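Side-chain contact in L-glyceraldehyde 3-phosphate reductase (Clostridium beijerinckii, PDB 6HG6), which probably reduces aldehydes with NADPH as cofactor, as an aldo-keto reductase linked to the detoxification of furfural: residues A[202-206]-A[207-211]. Residues are numbered along the deposited sequence; the frame is centred on the assembly and turned at random.
Sequences TIENN and GLKRA. With EDO (1,2-ethanediol), chain H.
The carboxamide of N206 receives a backbone N-H from above its plane: N206 OD1 accepts from L208 N, which lies 3.0 Å away and 37° out of the carbonyl plane rather than on a lone pair, in a nearly straight hydrogen bond. With chi1 at 71°, CG of N206 sits between the backbone N and the carbonyl carbon, which brings OD1 close to both L208 N and L208 CB. Asparagine suits this place because its short side chain brings an acceptor to a first-turn amide of helix 208-214. G207, the N-cap residue, makes the corner with a positive phi of 84° that glycine adopts easily. Beyond it, K209 N donates to I203 O at 3.0 Å, tying the short helix 202-205 to the next one. A water also donates to I203 O and accepts from R210 N. An ethanediol, probably from the crystallisation liquor, bonds E204 O through its O2.

On the apolar side, branched I203 packs CB against L208 CB (4.1 Å) and CD1 against K209 CB; L208 also reaches strand 189-195 and M175 of helix 172-184. The extended chain of K209 carries its NZ to a salt bridge with D289 and a hydrogen bond with Y196, whose hydroxyl also bonds E204 OE2; K209 NZ and E204 OE2, oppositely charged, form no salt bridge at 4.2 Å. This tight corner between two short helices, with a side-chain acceptor at the second's start, belongs to the connection between strands 189-195 and 218-222 of the TIM barrel.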
ATOM      1  N   THR A 202      -8.141   2.820 -13.105  1.00 30.11           N
ATOM      2  CA  THR A 202      -9.418   2.995 -12.383  1.00 29.72           C
ATOM      3  C   THR A 202      -9.457   4.335 -11.641  1.00 29.09           C
ATOM      4  O   THR A 202     -10.460   5.061 -11.815  1.00 30.34           O
ATOM      5  CB  THR A 202      -9.708   1.839 -11.416  1.00 28.89           C
ATOM      6  OG1 THR A 202      -9.799   0.677 -12.225  1.00 30.18           O
ATOM      7  CG2 THR A 202     -11.004   2.023 -10.642  1.00 28.87           C
ATOM      8  N   ILE A 203      -8.417   4.688 -10.896  1.00 27.67           N
ATOM      9  CA  ILE A 203      -8.454   5.917 -10.038  1.00 27.19           C
ATOM     10  C   ILE A 203      -8.405   7.188 -10.911  1.00 28.21           C
ATOM     11  O   ILE A 203      -8.692   8.271 -10.373  1.00 27.88           O
ATOM     12  CB  ILE A 203      -7.363   5.914  -8.938  1.00 25.78           C
ATOM     13  CG1 ILE A 203      -5.945   6.052  -9.495  1.00 26.51           C
ATOM     14  CG2 ILE A 203      -7.482   4.701  -8.026  1.00 25.32           C
ATOM     15  CD1 ILE A 203      -4.924   6.349  -8.416  1.00 25.55           C
ATOM     16  N   GLU A 204      -8.045   7.078 -12.189  1.00 29.04           N
ATOM     17  CA  GLU A 204      -8.028   8.234 -13.127  1.00 30.89           C
ATOM     18  C   GLU A 204      -9.460   8.452 -13.646  1.00 32.30           C
ATOM     19  O   GLU A 204      -9.731   9.548 -14.167  1.00 33.42           O
ATOM     20  CB  GLU A 204      -7.057   7.979 -14.287  1.00 32.18           C
ATOM     21  CG  GLU A 204      -5.588   7.876 -13.897  1.00 31.45           C
ATOM     22  CD  GLU A 204      -4.604   7.575 -15.031  1.00 33.09           C
ATOM     23  OE1 GLU A 204      -5.051   7.380 -16.192  1.00 35.27           O
ATOM     24  OE2 GLU A 204      -3.382   7.545 -14.780  1.00 32.48           O
ATOM     25  N   ASN A 205     -10.326   7.435 -13.562  1.00 32.28           N
ATOM     26  CA  ASN A 205     -11.674   7.412 -14.194  1.00 34.32           C
ATOM     27  C   ASN A 205     -12.838   7.361 -13.193  1.00 33.23           C
ATOM     28  O   ASN A 205     -13.975   7.688 -13.606  1.00 34.24           O
ATOM     29  CB  ASN A 205     -11.779   6.211 -15.138  1.00 36.03           C
ATOM     30  CG  ASN A 205     -10.708   6.247 -16.209  1.00 37.69           C
ATOM     31  OD1 ASN A 205     -10.429   7.296 -16.756  1.00 39.63           O
ATOM     32  ND2 ASN A 205     -10.100   5.118 -16.512  1.00 38.51           N
ATOM     33  N   ASN A 206     -12.608   6.988 -11.941  1.00 31.42           N
ATOM     34  CA  ASN A 206     -13.700   6.893 -10.932  1.00 30.81           C
ATOM     35  C   ASN A 206     -13.649   8.090  -9.966  1.00 30.21           C
ATOM     36  O   ASN A 206     -14.305   8.035  -8.944  1.00 29.12           O
ATOM     37  CB  ASN A 206     -13.633   5.572 -10.164  1.00 29.67           C
ATOM     38  CG  ASN A 206     -12.469   5.508  -9.210  1.00 27.84           C
ATOM     39  OD1 ASN A 206     -11.669   6.440  -9.152  1.00 27.74           O
ATOM     40  ND2 ASN A 206     -12.382   4.425  -8.447  1.00 26.84           N
ATOM     41  N   GLY A 207     -12.842   9.103 -10.271  1.00 30.90           N
ATOM     42  CA  GLY A 207     -12.744  10.348  -9.496  1.00 30.59           C
ATOM     43  C   GLY A 207     -11.823  10.283  -8.298  1.00 28.86           C
ATOM     44  O   GLY A 207     -11.598  11.355  -7.732  1.00 28.39           O
ATOM     45  N   LEU A 208     -11.253   9.130  -7.953  1.00 27.36           N
ATOM     46  CA  LEU A 208     -10.476   9.001  -6.696  1.00 25.73           C
ATOM     47  C   LEU A 208      -9.217   9.857  -6.760  1.00 25.91           C
ATOM     48  O   LEU A 208      -8.946  10.609  -5.768  1.00 24.87           O
ATOM     49  CB  LEU A 208     -10.193   7.532  -6.373  1.00 24.92           C
ATOM     50  CG  LEU A 208      -9.532   7.242  -5.020  1.00 23.54           C
ATOM     51  CD1 LEU A 208      -8.051   7.586  -5.075  1.00 23.50           C
ATOM     52  CD2 LEU A 208     -10.227   7.987  -3.865  1.00 22.93           C
ATOM     53  N   LYS A 209      -8.438   9.755  -7.822  1.00 26.72           N
ATOM     54  CA  LYS A 209      -7.154  10.494  -7.864  1.00 27.50           C
ATOM     55  C   LYS A 209      -7.395  12.004  -7.754  1.00 28.77           C
ATOM     56  O   LYS A 209      -6.699  12.642  -6.920  1.00 28.50           O
ATOM     57  CB  LYS A 209      -6.368  10.116  -9.104  1.00 28.31           C
ATOM     58  CG  LYS A 209      -4.896  10.482  -9.080  1.00 28.54           C
ATOM     59  CD  LYS A 209      -4.216  10.002 -10.357  1.00 29.66           C
ATOM     60  CE  LYS A 209      -2.770  10.436 -10.449  1.00 29.77           C
ATOM     61  NZ  LYS A 209      -2.180  10.273 -11.791  1.00 31.68           N
ATOM     62  N   ARG A 210      -8.377  12.528  -8.471  1.00 30.22           N
ATOM     63  CA  ARG A 210      -8.721  13.965  -8.436  1.00 32.44           C
ATOM     64  C   ARG A 210      -9.343  14.345  -7.079  1.00 30.55           C
ATOM     65  O   ARG A 210      -8.993  15.413  -6.592  1.00 30.73           O
ATOM     66  CB  ARG A 210      -9.649  14.304  -9.599  1.00 36.49           C
ATOM     67  CG  ARG A 210     -10.197  15.726  -9.589  1.00 40.55           C
ATOM     68  CD  ARG A 210     -11.017  15.903 -10.856  1.00 45.55           C
ATOM     69  NE  ARG A 210     -12.030  16.965 -10.851  1.00 50.71           N
ATOM     70  CZ  ARG A 210     -12.071  18.060 -11.633  1.00 54.73           C
ATOM     71  NH1 ARG A 210     -11.131  18.332 -12.533  1.00 57.14           N
ATOM     72  NH2 ARG A 210     -13.090  18.895 -11.513  1.00 57.61           N
ATOM     73  N   ALA A 211     -10.256  13.552  -6.520  1.00 29.05           N
ATOM     74  CA  ALA A 211     -10.916  13.874  -5.231  1.00 27.96           C
ATOM     75  C   ALA A 211      -9.856  13.893  -4.128  1.00 26.91           C
ATOM     76  O   ALA A 211      -9.924  14.773  -3.282  1.00 26.71           O
ATOM     77  CB  ALA A 211     -12.031  12.904  -4.909  1.00 27.50           C
TER
HETATM   78  C1  EDO H 407     -12.327  12.806 -12.370  1.00 47.96           C
HETATM   79  O1  EDO H 407     -13.193  13.479 -11.458  1.00 50.76           O
HETATM   80  C2  EDO H 407     -12.884  11.506 -12.830  1.00 46.29           C
HETATM   81  O2  EDO H 407     -11.937  10.454 -12.789  1.00 38.72           O
HETATM   82  O   HOH W   1      -9.569  10.937 -10.761  1.00 23.72           O